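Local coordinates for DNA polymerase (Bacillus phage phi29, PDB 1XHX), which replicates the phage genome by protein-primed, processive, strand-displacing DNA synthesis and carries a 3'-5' exonuclease activity for proofreading, at residues D136-V141 with T373-I378; L178-Q183 with K379-L384; V222-R227 with Q303-R308; Y390-S395 with E420-V425; I504-V509 with D523-V528. The protein carries 2 engineered substitutions. One frame throughout, in Å; residues are numbered along the deposited sequence.

Contact 1: residues D136-V141 with T373-I378; sequences DFKLTV and TSEGAI
A Schellman motif ends exonuclease helix 130-137, and its Phe137 and Lys138 abut Gly376 and Ala377, where fingers helix 376-387 gets under way. Lys138 leaves the helix with positive phi (62°), which turns its side chain toward the other segment. Its stretched chain crosses over the glycine, with CD 3.8 Å from Gly376 CA. Beyond it, Lys138 NZ reaches Glu375 OE1 at 3.9 Å, a long salt bridge at the surface. Glu375 OE2 has a weak, long ion pair with Lys379, a residue that stabilises the incoming nucleotide. Underneath, the contact is apolar and buried. Phe137 CD2 packs obliquely on Ala377 CB at 3.4 Å, and Phe137 CB lies 3.8 Å from the same methyl. The backbones are close as well: the CA atoms of Phe137 and Ala377 are 3.8 Å apart, and Gly376, which has no side chain, sits under the Lys138 chain with its C 3.9 Å from Phe137 CA. Further round the ring, Phe137 touches Gln380 and Leu381 of the same fingers helix. Such end-to-end docking of a helix C-terminus on the foot of another helix here joins the exonuclease part to the fingers of a family B polymerase.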
# COMPACT_ATOMS: atom_id res chain seq x y z
N ASP A 136 -17.64 -4.93 1.20
CA ASP A 136 -17.62 -3.51 1.49
C ASP A 136 -18.41 -2.66 0.50
O ASP A 136 -18.95 -1.62 0.88
CB ASP A 136 -16.17 -3.01 1.56
CG ASP A 136 -15.32 -3.82 2.51
OD1 ASP A 136 -15.85 -4.29 3.54
OD2 ASP A 136 -14.11 -3.99 2.23
N PHE A 137 -18.49 -3.09 -0.75
CA PHE A 137 -19.22 -2.35 -1.77
C PHE A 137 -20.68 -2.78 -1.84
O PHE A 137 -21.51 -2.15 -2.52
CB PHE A 137 -18.55 -2.52 -3.14
CG PHE A 137 -17.21 -1.84 -3.26
CD1 PHE A 137 -16.22 -2.03 -2.30
CD2 PHE A 137 -16.94 -1.00 -4.34
CE1 PHE A 137 -14.98 -1.40 -2.41
CE2 PHE A 137 -15.71 -0.36 -4.46
CZ PHE A 137 -14.72 -0.57 -3.49
N LYS A 138 -21.00 -3.86 -1.13
CA LYS A 138 -22.36 -4.39 -1.10
C LYS A 138 -22.84 -4.84 -2.48
O LYS A 138 -23.92 -4.46 -2.95
CB LYS A 138 -23.31 -3.35 -0.51
CG LYS A 138 -22.98 -2.97 0.93
CD LYS A 138 -23.93 -1.90 1.45
CE LYS A 138 -23.61 -1.53 2.89
NZ LYS A 138 -24.49 -0.43 3.39
N LEU A 139 -22.03 -5.67 -3.12
CA LEU A 139 -22.33 -6.22 -4.43
C LEU A 139 -22.55 -7.72 -4.27
O LEU A 139 -21.76 -8.40 -3.61
CB LEU A 139 -21.16 -5.96 -5.38
CG LEU A 139 -20.72 -4.50 -5.48
CD1 LEU A 139 -19.47 -4.38 -6.33
CD2 LEU A 139 -21.86 -3.66 -6.07
N THR A 140 -23.63 -8.22 -4.86
CA THR A 140 -23.97 -9.65 -4.77
C THR A 140 -22.74 -10.53 -4.98
O THR A 140 -22.01 -10.37 -5.95
CB THR A 140 -25.00 -10.03 -5.84
OG1 THR A 140 -26.11 -9.14 -5.75
CG2 THR A 140 -25.47 -11.44 -5.63
N VAL A 141 -22.52 -11.45 -4.06
CA VAL A 141 -21.38 -12.35 -4.16
C VAL A 141 -21.81 -13.73 -3.68
O VAL A 141 -22.38 -13.87 -2.60
CB VAL A 141 -20.18 -11.83 -3.33
CG1 VAL A 141 -20.62 -11.54 -1.91
CG2 VAL A 141 -19.04 -12.82 -3.36
N THR A 373 -22.08 11.12 3.76
CA THR A 373 -23.44 10.98 3.27
C THR A 373 -23.62 9.87 2.23
O THR A 373 -24.52 9.94 1.40
CB THR A 373 -23.94 12.31 2.67
OG1 THR A 373 -23.11 12.68 1.56
CG2 THR A 373 -23.88 13.40 3.72
N SER A 374 -22.78 8.85 2.30
CA SER A 374 -22.88 7.74 1.36
C SER A 374 -22.71 6.40 2.06
O SER A 374 -22.34 6.34 3.23
CB SER A 374 -21.81 7.87 0.28
OG SER A 374 -21.96 9.08 -0.43
N GLU A 375 -22.98 5.33 1.33
CA GLU A 375 -22.86 3.99 1.85
C GLU A 375 -22.44 3.04 0.73
O GLU A 375 -22.44 3.42 -0.44
CB GLU A 375 -24.18 3.52 2.45
CG GLU A 375 -24.55 4.20 3.76
CD GLU A 375 -23.53 3.95 4.86
OE1 GLU A 375 -23.25 2.77 5.16
OE2 GLU A 375 -23.01 4.94 5.43
N GLY A 376 -22.08 1.82 1.11
CA GLY A 376 -21.68 0.83 0.13
C GLY A 376 -20.44 1.20 -0.67
O GLY A 376 -19.44 1.66 -0.12
N ALA A 377 -20.53 0.99 -1.98
CA ALA A 377 -19.42 1.26 -2.88
C ALA A 377 -18.96 2.71 -2.87
O ALA A 377 -17.77 3.00 -2.73
CB ALA A 377 -19.81 0.86 -4.30
N ILE A 378 -19.91 3.63 -3.01
CA ILE A 378 -19.59 5.05 -3.03
C ILE A 378 -18.77 5.44 -1.81
O ILE A 378 -17.77 6.14 -1.93
CB ILE A 378 -20.89 5.89 -3.08
CG1 ILE A 378 -21.58 5.71 -4.43
CG2 ILE A 378 -20.57 7.35 -2.82
CD1 ILE A 378 -20.77 6.20 -5.62

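Contact 2: residues L178-Q183 with K379-L384; sequences LIQFKQ and KQLAKL
Leu381 of the fingers helix 376-387 is at the centre of this helix-to-helix packing, set against Ile179 and Gln180 near the C-terminal end of exonuclease helix 160-181. Its two methyls divide the work. Leu381 CD1 presses on Ile179 CG2 at 3.4 Å and on Gln180 CG at 3.5 Å. Leu381 CD2 instead lies beside the amide of Gln180, 3.6 Å from Gln180 NE2. That amide then continues to the next turn of the fingers helix, where Gln180 NE2 sits 3.9 Å from Leu384 CD2, the two side chains crossing at about a right angle. Gln180 reaches both leucines because its chain stays extended beyond CG (chi2 -179°). The interface is thus made of aliphatic carbons and the flank of one amide. In the next shell, Phe137 of helix 130-137 packs on Leu381, while Lys125, Leu126 and Leu185 touch Gln180. Trp367 of fingers helix 361-372 bears on Gln183. The packing includes a fingers residue, Leu384, that is probably involved in positioning the templating nucleotide. Gln183 turns back on its own segment: Gln183 NE2 donates to Ile179 O at 3.0 Å with a fairly straight N-H angle of 162°, the acceptor lying in the Gln183 amide plane but the donor standing well above the carbonyl plane.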
# COMPACT_ATOMS: atom_id res chain seq x y z
N LEU A 178 -16.77 0.43 -12.74
CA LEU A 178 -17.71 1.32 -13.42
C LEU A 178 -18.01 2.57 -12.60
O LEU A 178 -18.16 3.66 -13.14
CB LEU A 178 -19.02 0.60 -13.74
CG LEU A 178 -20.07 1.44 -14.47
CD1 LEU A 178 -19.51 1.88 -15.82
CD2 LEU A 178 -21.34 0.63 -14.66
N ILE A 179 -18.12 2.39 -11.28
CA ILE A 179 -18.41 3.52 -10.41
C ILE A 179 -17.28 4.55 -10.46
O ILE A 179 -17.52 5.75 -10.38
CB ILE A 179 -18.60 3.07 -8.96
CG1 ILE A 179 -19.82 2.16 -8.87
CG2 ILE A 179 -18.77 4.28 -8.06
CD1 ILE A 179 -19.99 1.52 -7.54
N GLN A 180 -16.05 4.07 -10.61
CA GLN A 180 -14.90 4.97 -10.68
C GLN A 180 -14.77 5.60 -12.06
O GLN A 180 -14.52 6.80 -12.18
CB GLN A 180 -13.61 4.21 -10.36
CG GLN A 180 -13.58 3.65 -8.96
CD GLN A 180 -12.29 2.94 -8.67
OE1 GLN A 180 -11.97 1.93 -9.30
NE2 GLN A 180 -11.53 3.46 -7.72
N PHE A 181 -14.93 4.79 -13.09
CA PHE A 181 -14.85 5.29 -14.46
C PHE A 181 -15.94 6.34 -14.67
O PHE A 181 -15.77 7.28 -15.45
CB PHE A 181 -15.00 4.15 -15.46
CG PHE A 181 -13.78 3.27 -15.58
CD1 PHE A 181 -13.89 1.89 -15.59
CD2 PHE A 181 -12.52 3.84 -15.71
CE1 PHE A 181 -12.77 1.08 -15.73
CE2 PHE A 181 -11.38 3.04 -15.85
CZ PHE A 181 -11.51 1.66 -15.87
N LYS A 182 -17.05 6.19 -13.95
CA LYS A 182 -18.15 7.12 -14.07
C LYS A 182 -17.85 8.48 -13.46
O LYS A 182 -18.62 9.42 -13.63
CB LYS A 182 -19.41 6.55 -13.41
CG LYS A 182 -20.22 5.66 -14.33
CD LYS A 182 -21.62 5.43 -13.78
CE LYS A 182 -22.50 4.72 -14.79
NZ LYS A 182 -23.88 4.51 -14.27
N GLN A 183 -16.73 8.59 -12.75
CA GLN A 183 -16.36 9.86 -12.12
C GLN A 183 -15.08 10.44 -12.69
O GLN A 183 -14.51 11.35 -12.11
CB GLN A 183 -16.18 9.68 -10.62
CG GLN A 183 -17.31 9.02 -9.91
CD GLN A 183 -16.99 8.80 -8.46
OE1 GLN A 183 -16.83 9.76 -7.70
NE2 GLN A 183 -16.87 7.54 -8.06
N LYS A 379 -19.18 4.97 -0.64
CA LYS A 379 -18.49 5.30 0.60
C LYS A 379 -17.04 4.81 0.59
O LYS A 379 -16.12 5.56 0.87
CB LYS A 379 -19.23 4.71 1.81
CG LYS A 379 -18.75 5.23 3.15
CD LYS A 379 -19.42 4.51 4.31
CE LYS A 379 -18.89 5.00 5.65
NZ LYS A 379 -19.52 4.31 6.81
N GLN A 380 -16.86 3.54 0.24
CA GLN A 380 -15.52 2.95 0.21
C GLN A 380 -14.59 3.66 -0.78
O GLN A 380 -13.41 3.85 -0.49
CB GLN A 380 -15.62 1.47 -0.12
CG GLN A 380 -16.55 0.69 0.80
CD GLN A 380 -16.16 0.79 2.27
OE1 GLN A 380 -17.02 1.03 3.13
NE2 GLN A 380 -14.88 0.61 2.57
N LEU A 381 -15.12 4.06 -1.93
CA LEU A 381 -14.30 4.73 -2.93
C LEU A 381 -13.87 6.11 -2.48
O LEU A 381 -12.80 6.58 -2.87
CB LEU A 381 -15.04 4.82 -4.26
CG LEU A 381 -15.24 3.46 -4.95
CD1 LEU A 381 -15.91 3.67 -6.30
CD2 LEU A 381 -13.90 2.78 -5.12
N ALA A 382 -14.71 6.76 -1.68
CA ALA A 382 -14.39 8.09 -1.18
C ALA A 382 -13.27 7.93 -0.15
O ALA A 382 -12.39 8.78 -0.04
CB ALA A 382 -15.61 8.71 -0.53
N LYS A 383 -13.30 6.83 0.60
CA LYS A 383 -12.25 6.57 1.58
C LYS A 383 -10.94 6.35 0.81
O LYS A 383 -9.89 6.87 1.19
CB LYS A 383 -12.58 5.34 2.43
CG LYS A 383 -13.83 5.52 3.28
CD LYS A 383 -13.87 4.57 4.48
CE LYS A 383 -13.93 3.12 4.07
NZ LYS A 383 -14.14 2.23 5.25
N LEU A 384 -11.02 5.58 -0.27
CA LEU A 384 -9.87 5.30 -1.11
C LEU A 384 -9.30 6.60 -1.67
O LEU A 384 -8.08 6.79 -1.69
CB LEU A 384 -10.27 4.39 -2.27
CG LEU A 384 -9.15 3.78 -3.12
CD1 LEU A 384 -8.33 2.80 -2.27
CD2 LEU A 384 -9.76 3.06 -4.31

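Contact 3: residues V222-R227 with Q303-R308; sequences VRYAYR and QIKRSR
With CG anti to the carbonyl carbon (chi1 -61°), a bend at chi2 (-67°) brings the Arg227 guanidinium against Lys305 and the backbone of Gln303. Lys305 is extended beyond CG, and the two chains cross at about a right angle. Lys305 CG is 3.0 Å from Arg227 NH2, so the aliphatic part of the lysine takes the touch. Gln303 O lies over one guanidinium face, 3.4 Å from Arg227 NH2, at an angle too poor for a hydrogen bond. Toward its tip the lysine passes Tyr224, with Lys305 CE 3.4 Å from Tyr224 O; the closer placing of its ammonium on the ring is doubtful. A water joins Tyr224 OH (2.5 Å) to Arg308 NH2 (3.1 Å), which donates to it. The gathered positive charge fits the DNA-binding role of region 192-229, and Arg438, probably a template-primer contact, adjoins Arg227. Behind this surface, Val222 and Ala225 rest on Ile285 of strand 283-294, and Val222 also packs against helix 427-447.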
# COMPACT_ATOMS: atom_id res chain seq x y z
N VAL A 222 16.34 16.08 -1.12
CA VAL A 222 15.09 16.13 -0.36
C VAL A 222 14.71 14.71 0.04
O VAL A 222 14.28 14.45 1.16
CB VAL A 222 13.95 16.74 -1.20
CG1 VAL A 222 12.61 16.53 -0.51
CG2 VAL A 222 14.21 18.22 -1.42
N ARG A 223 14.90 13.79 -0.90
CA ARG A 223 14.59 12.37 -0.71
C ARG A 223 15.35 11.80 0.50
O ARG A 223 14.92 10.82 1.12
CB ARG A 223 14.97 11.62 -2.00
CG ARG A 223 14.48 10.19 -2.10
CD ARG A 223 13.01 10.11 -2.45
NE ARG A 223 12.57 8.73 -2.58
CZ ARG A 223 11.31 8.36 -2.80
NH1 ARG A 223 10.36 9.28 -2.93
NH2 ARG A 223 11.00 7.08 -2.90
N TYR A 224 16.47 12.42 0.85
CA TYR A 224 17.27 11.98 2.00
C TYR A 224 16.51 12.19 3.32
O TYR A 224 16.78 11.52 4.32
CB TYR A 224 18.57 12.79 2.06
CG TYR A 224 19.61 12.46 0.99
CD1 TYR A 224 20.66 13.33 0.74
CD2 TYR A 224 19.56 11.26 0.28
CE1 TYR A 224 21.65 13.02 -0.19
CE2 TYR A 224 20.55 10.94 -0.66
CZ TYR A 224 21.59 11.83 -0.88
OH TYR A 224 22.57 11.53 -1.79
N ALA A 225 15.56 13.12 3.31
CA ALA A 225 14.79 13.42 4.51
C ALA A 225 13.47 12.67 4.58
O ALA A 225 12.68 12.90 5.49
CB ALA A 225 14.55 14.92 4.59
N TYR A 226 13.21 11.79 3.63
CA TYR A 226 11.96 11.04 3.65
C TYR A 226 12.09 9.78 4.51
O TYR A 226 13.12 9.11 4.50
CB TYR A 226 11.53 10.66 2.21
CG TYR A 226 10.37 9.66 2.26
CD1 TYR A 226 9.05 10.12 2.24
CD2 TYR A 226 10.60 8.29 2.40
CE1 TYR A 226 7.98 9.22 2.37
CE2 TYR A 226 9.54 7.39 2.53
CZ TYR A 226 8.24 7.86 2.51
OH TYR A 226 7.20 6.97 2.63
N ARG A 227 11.02 9.46 5.23
CA ARG A 227 10.96 8.28 6.08
C ARG A 227 9.52 7.79 6.10
O ARG A 227 8.61 8.50 5.66
CB ARG A 227 11.38 8.61 7.52
CG ARG A 227 12.80 9.12 7.67
CD ARG A 227 13.82 8.06 7.33
NE ARG A 227 15.17 8.60 7.36
CZ ARG A 227 16.26 7.90 7.06
NH1 ARG A 227 16.15 6.62 6.70
NH2 ARG A 227 17.45 8.47 7.10
N GLN A 303 16.49 7.09 12.82
CA GLN A 303 16.72 5.85 12.11
C GLN A 303 17.71 6.17 10.99
O GLN A 303 17.48 7.09 10.21
CB GLN A 303 15.41 5.33 11.51
CG GLN A 303 15.43 3.87 11.13
CD GLN A 303 14.20 3.45 10.33
OE1 GLN A 303 13.08 3.80 10.68
NE2 GLN A 303 14.42 2.69 9.26
N ILE A 304 18.81 5.44 10.93
CA ILE A 304 19.78 5.67 9.87
C ILE A 304 19.38 4.84 8.66
O ILE A 304 19.12 3.64 8.79
CB ILE A 304 21.21 5.29 10.30
CG1 ILE A 304 21.66 6.18 11.45
CG2 ILE A 304 22.16 5.40 9.12
CD1 ILE A 304 21.59 7.67 11.16
N LYS A 305 19.32 5.48 7.50
CA LYS A 305 18.94 4.81 6.26
C LYS A 305 19.43 3.37 6.19
O LYS A 305 20.57 3.08 6.56
CB LYS A 305 19.48 5.57 5.05
CG LYS A 305 18.93 6.98 4.92
CD LYS A 305 19.61 7.69 3.76
CE LYS A 305 19.17 9.14 3.69
NZ LYS A 305 19.96 9.87 2.67
N ARG A 306 18.57 2.48 5.71
CA ARG A 306 18.90 1.07 5.59
C ARG A 306 20.17 0.84 4.77
O ARG A 306 20.50 1.63 3.88
CB ARG A 306 17.73 0.30 4.95
CG ARG A 306 16.38 0.56 5.59
CD ARG A 306 15.30 -0.25 4.89
NE ARG A 306 13.96 0.04 5.39
CZ ARG A 306 12.85 -0.53 4.92
NH1 ARG A 306 12.91 -1.42 3.94
NH2 ARG A 306 11.67 -0.21 5.44
N SER A 307 20.87 -0.25 5.10
CA SER A 307 22.09 -0.67 4.45
C SER A 307 23.33 0.27 4.70
O SER A 307 24.45 -0.14 4.43
CB SER A 307 21.85 -0.85 2.96
OG SER A 307 21.22 0.29 2.39
N ARG A 308 23.16 1.51 5.23
CA ARG A 308 24.34 2.36 5.56
C ARG A 308 24.76 2.02 7.00
O ARG A 308 24.58 2.79 7.94
CB ARG A 308 24.01 3.88 5.41
CG ARG A 308 23.56 4.31 4.00
CD ARG A 308 23.58 5.83 3.71
NE ARG A 308 23.13 6.10 2.32
CZ ARG A 308 23.15 7.29 1.71
NH1 ARG A 308 23.59 8.36 2.36
NH2 ARG A 308 22.71 7.39 0.48
O HOH W 1 24.05 9.52 -1.41

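Contact 4: residues Y390-S395 with E420-V425; sequences YGKFAS and ETKDPV
Lys392 is the earliest residue of 390-395 to touch the loop 420-425, at the weakly bonded helix 389-393 that follows the long helices of the fingers. Its backbone gives the closest approach, with Lys392 O 3.7 Å from Val425 CG2. Its side chain leads out to Lys422, the NZ atoms of Lys392 and Lys422 being 4.5 Å apart, two like charges near each other. The Lys422 side chain lies about 8 Å from that of Ile93, which is involved in binding template-primer structures. Phe393 starts off away from the loop, but chi1 of -72° leaves one ring corner beside it. Phe393 CD2 meets Val425 CG1 at 4.1 Å, obliquely, while Phe211 packs edge-to-face with the ring and Met429 of helix 427-447 also touches it. The loop leads out of the TPR2 region into that helix. Ser395 points at the loop and approaches Val425 CG2 through OG at 4.2 Å. One water completes the junction: it accepts from Val425 N at 2.5 Å, bonds Ser395 OG at 3.0 Å, and donates weakly to Phe393 O at 3.4 Å.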
# COMPACT_ATOMS: atom_id res chain seq x y z
N TYR A 390 -1.78 10.99 -0.29
CA TYR A 390 -0.47 11.26 0.28
C TYR A 390 0.68 10.48 -0.38
O TYR A 390 1.73 11.06 -0.66
CB TYR A 390 -0.51 10.99 1.80
CG TYR A 390 0.26 9.78 2.26
CD1 TYR A 390 1.62 9.87 2.53
CD2 TYR A 390 -0.37 8.56 2.42
CE1 TYR A 390 2.35 8.76 2.96
CE2 TYR A 390 0.34 7.43 2.84
CZ TYR A 390 1.70 7.54 3.11
OH TYR A 390 2.41 6.44 3.53
N GLY A 391 0.48 9.20 -0.64
CA GLY A 391 1.52 8.39 -1.25
C GLY A 391 2.07 8.90 -2.57
O GLY A 391 3.27 8.83 -2.83
N LYS A 392 1.19 9.41 -3.42
CA LYS A 392 1.60 9.92 -4.73
C LYS A 392 2.70 10.97 -4.74
O LYS A 392 3.46 11.05 -5.71
CB LYS A 392 0.37 10.44 -5.48
CG LYS A 392 -0.18 9.45 -6.48
CD LYS A 392 0.79 9.27 -7.64
CE LYS A 392 0.34 8.17 -8.58
NZ LYS A 392 1.27 8.05 -9.73
N PHE A 393 2.79 11.78 -3.69
CA PHE A 393 3.80 12.82 -3.64
C PHE A 393 5.22 12.26 -3.49
O PHE A 393 6.18 12.88 -3.96
CB PHE A 393 3.50 13.80 -2.50
CG PHE A 393 2.34 14.70 -2.77
CD1 PHE A 393 1.10 14.46 -2.18
CD2 PHE A 393 2.47 15.78 -3.63
CE1 PHE A 393 0.01 15.28 -2.46
CE2 PHE A 393 1.39 16.61 -3.92
CZ PHE A 393 0.15 16.36 -3.34
N ALA A 394 5.34 11.10 -2.85
CA ALA A 394 6.63 10.44 -2.66
C ALA A 394 6.73 9.28 -3.64
O ALA A 394 6.17 8.21 -3.39
CB ALA A 394 6.76 9.94 -1.21
N SER A 395 7.44 9.48 -4.74
CA SER A 395 7.58 8.44 -5.75
C SER A 395 9.02 8.31 -6.24
O SER A 395 9.56 9.26 -6.79
CB SER A 395 6.68 8.74 -6.94
OG SER A 395 6.96 10.01 -7.50
N GLU A 420 15.39 3.99 -16.05
CA GLU A 420 14.40 4.85 -16.67
C GLU A 420 14.05 5.89 -15.61
O GLU A 420 13.92 5.54 -14.44
CB GLU A 420 13.15 4.07 -17.09
CG GLU A 420 13.39 3.01 -18.17
CD GLU A 420 14.03 3.58 -19.44
OE1 GLU A 420 14.21 4.81 -19.54
OE2 GLU A 420 14.35 2.78 -20.35
N THR A 421 13.91 7.14 -16.02
CA THR A 421 13.61 8.20 -15.06
C THR A 421 12.24 8.85 -15.23
O THR A 421 11.90 9.34 -16.31
CB THR A 421 14.68 9.31 -15.14
OG1 THR A 421 15.98 8.72 -15.00
CG2 THR A 421 14.48 10.34 -14.04
N LYS A 422 11.46 8.85 -14.15
CA LYS A 422 10.13 9.45 -14.15
C LYS A 422 10.13 10.66 -13.25
O LYS A 422 9.87 10.55 -12.05
CB LYS A 422 9.10 8.43 -13.65
CG LYS A 422 7.68 8.97 -13.58
CD LYS A 422 6.70 7.88 -13.17
CE LYS A 422 5.27 8.38 -13.25
NZ LYS A 422 4.29 7.30 -12.94
N ASP A 423 10.43 11.82 -13.82
CA ASP A 423 10.49 13.07 -13.08
C ASP A 423 9.44 13.18 -11.97
O ASP A 423 8.27 12.85 -12.17
CB ASP A 423 10.39 14.25 -14.04
CG ASP A 423 11.51 14.24 -15.08
OD1 ASP A 423 12.69 14.15 -14.67
OD2 ASP A 423 11.21 14.31 -16.29
N PRO A 424 9.86 13.65 -10.78
CA PRO A 424 9.09 13.86 -9.55
C PRO A 424 7.84 14.74 -9.58
O PRO A 424 7.71 15.64 -10.41
CB PRO A 424 10.13 14.42 -8.58
CG PRO A 424 11.41 13.86 -9.08
CD PRO A 424 11.27 14.04 -10.56
N VAL A 425 6.94 14.45 -8.65
CA VAL A 425 5.70 15.21 -8.48
C VAL A 425 6.10 16.39 -7.58
O VAL A 425 6.17 17.53 -8.04
CB VAL A 425 4.62 14.36 -7.77
CG1 VAL A 425 3.36 15.18 -7.56
CG2 VAL A 425 4.31 13.14 -8.60
O HOH W 2 7.81 12.84 -6.97

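Contact 5: residues I504-V509 with D523-V528; sequences IYMKEV and DIKFSV
Ile504 with Lys525 and Met506 with Asp523 are antiparallel hydrogen-bonded pairs on strands whose axes, at 131°, are strongly twisted: Ile504 N to Lys525 O, Lys525 N to Ile504 O and Met506 N to Asp523 O are each 2.8 Å, and Asp523 N to Met506 O is 2.9 Å. Between them Tyr505 and Ile524 form a non-hydrogen-bonded pair, with Ile524 CA also making a CA-H...O contact to Ile504 O. These two side chains run side by side on one face, Tyr505 CD2 meeting Ile524 CD1 at 3.8 Å; the tyrosine hydroxyl is bonded to Glu244. Strand 499-509 pairs with 491-496, 512-515 and 523-530 in a branched antiparallel sheet of the polymerization region. On the opposite face Met506 reaches diagonally to Lys525, Met506 CG lying 3.3 Å from Lys525 CB. Bends at chi2 (-64°) and chi3 (-74°) then carry the thioether across the lysine chain, bringing Met506 CE to 4.0 Å from Lys525 CD. At the outer end two like charges come close without bonding, Asp523 OD2 lying 4.2 Å from OE2 of the poorly ordered Glu508.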
# COMPACT_ATOMS: atom_id res chain seq x y z
N ILE A 504 -8.79 -9.89 22.80
CA ILE A 504 -9.62 -8.70 22.87
C ILE A 504 -10.98 -8.89 23.54
O ILE A 504 -11.69 -9.86 23.26
CB ILE A 504 -9.87 -8.14 21.46
CG1 ILE A 504 -8.54 -8.04 20.70
CG2 ILE A 504 -10.57 -6.78 21.51
CD1 ILE A 504 -7.60 -6.98 21.22
N TYR A 505 -11.35 -7.97 24.42
CA TYR A 505 -12.65 -8.03 25.07
C TYR A 505 -13.69 -7.70 24.01
O TYR A 505 -13.60 -6.66 23.36
CB TYR A 505 -12.77 -6.98 26.18
CG TYR A 505 -11.97 -7.27 27.43
CD1 TYR A 505 -10.75 -6.63 27.66
CD2 TYR A 505 -12.44 -8.16 28.39
CE1 TYR A 505 -10.02 -6.87 28.82
CE2 TYR A 505 -11.72 -8.41 29.55
CZ TYR A 505 -10.51 -7.76 29.76
OH TYR A 505 -9.79 -8.02 30.90
N MET A 506 -14.68 -8.57 23.83
CA MET A 506 -15.73 -8.35 22.84
C MET A 506 -17.12 -8.43 23.49
O MET A 506 -17.35 -9.21 24.41
CB MET A 506 -15.65 -9.40 21.72
CG MET A 506 -14.30 -9.48 21.00
SD MET A 506 -13.87 -7.99 20.08
CE MET A 506 -14.99 -8.11 18.66
N LYS A 507 -18.05 -7.61 23.00
CA LYS A 507 -19.41 -7.61 23.51
C LYS A 507 -20.41 -7.65 22.35
O LYS A 507 -20.15 -7.13 21.27
CB LYS A 507 -19.67 -6.37 24.37
CG LYS A 507 -19.57 -5.06 23.62
CD LYS A 507 -19.90 -3.89 24.53
CE LYS A 507 -19.77 -2.57 23.80
NZ LYS A 507 -20.00 -1.39 24.69
N GLU A 508 -21.55 -8.29 22.59
CA GLU A 508 -22.60 -8.41 21.57
C GLU A 508 -23.52 -7.20 21.52
O GLU A 508 -24.02 -6.75 22.55
CB GLU A 508 -23.44 -9.66 21.83
CG GLU A 508 -22.72 -10.97 21.51
CD GLU A 508 -23.58 -12.19 21.80
OE1 GLU A 508 -24.82 -12.08 21.73
OE2 GLU A 508 -23.01 -13.27 22.10
N VAL A 509 -23.73 -6.69 20.32
CA VAL A 509 -24.60 -5.54 20.09
C VAL A 509 -25.29 -5.70 18.74
O VAL A 509 -24.63 -5.90 17.72
CB VAL A 509 -23.81 -4.22 20.08
CG1 VAL A 509 -24.74 -3.06 19.76
CG2 VAL A 509 -23.15 -4.00 21.43
N ASP A 523 -17.39 -11.91 25.36
CA ASP A 523 -16.44 -12.82 24.74
C ASP A 523 -15.02 -12.28 24.72
O ASP A 523 -14.77 -11.12 25.01
CB ASP A 523 -16.85 -13.14 23.31
CG ASP A 523 -17.82 -14.29 23.22
OD1 ASP A 523 -17.42 -15.42 23.57
OD2 ASP A 523 -18.98 -14.07 22.80
N ILE A 524 -14.10 -13.17 24.37
CA ILE A 524 -12.69 -12.83 24.25
C ILE A 524 -12.28 -13.28 22.86
O ILE A 524 -12.30 -14.48 22.55
CB ILE A 524 -11.84 -13.55 25.32
CG1 ILE A 524 -12.21 -13.04 26.71
CG2 ILE A 524 -10.36 -13.32 25.05
CD1 ILE A 524 -11.91 -11.58 26.94
N LYS A 525 -11.93 -12.32 22.01
CA LYS A 525 -11.52 -12.62 20.64
C LYS A 525 -10.01 -12.67 20.51
O LYS A 525 -9.33 -11.67 20.73
CB LYS A 525 -12.08 -11.57 19.68
CG LYS A 525 -11.50 -11.64 18.28
CD LYS A 525 -11.91 -10.41 17.49
CE LYS A 525 -11.16 -10.29 16.18
NZ LYS A 525 -11.50 -9.01 15.49
N PHE A 526 -9.50 -13.83 20.13
CA PHE A 526 -8.07 -14.02 19.94
C PHE A 526 -7.68 -13.35 18.62
O PHE A 526 -8.30 -13.59 17.59
CB PHE A 526 -7.76 -15.52 19.88
CG PHE A 526 -6.29 -15.82 19.82
CD1 PHE A 526 -5.49 -15.69 20.94
CD2 PHE A 526 -5.71 -16.24 18.63
CE1 PHE A 526 -4.13 -15.97 20.89
CE2 PHE A 526 -4.35 -16.53 18.56
CZ PHE A 526 -3.56 -16.39 19.70
N SER A 527 -6.65 -12.50 18.66
CA SER A 527 -6.20 -11.81 17.45
C SER A 527 -4.71 -11.96 17.20
O SER A 527 -3.89 -11.73 18.10
CB SER A 527 -6.56 -10.32 17.54
OG SER A 527 -6.22 -9.67 16.34
N VAL A 528 -4.35 -12.34 15.98
CA VAL A 528 -2.96 -12.54 15.60
C VAL A 528 -2.52 -11.59 14.49
O VAL A 528 -3.17 -11.52 13.44
CB VAL A 528 -2.72 -13.97 15.09
CG1 VAL A 528 -1.23 -14.22 14.91
CG2 VAL A 528 -3.32 -14.98 16.04

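In the fold
Contacts 1 and 2 are neighbours, their centres about 10 Å apart, and share helix 376-387: two exonuclease helices lean on it, and Ile179 of contact 2 packs on Ala377 of contact 1. Both are partly buried and mainly apolar, contact 1 adding a long salt bridge at its solvent-exposed side. Contacts 3 and 4 lie at the surface and also touch each other, Arg223 on Ala394 and Ser395, Tyr226 on Ala394; each includes a bridging water and basic side chains, contact 4 adding Val425 packing. Contact 5 stands apart, its nearest atoms about 14 Å from contact 1; it alone is built on direct backbone hydrogen bonds between strands. Contact 3 is nested in the chain loops closed by contacts 1 and 2.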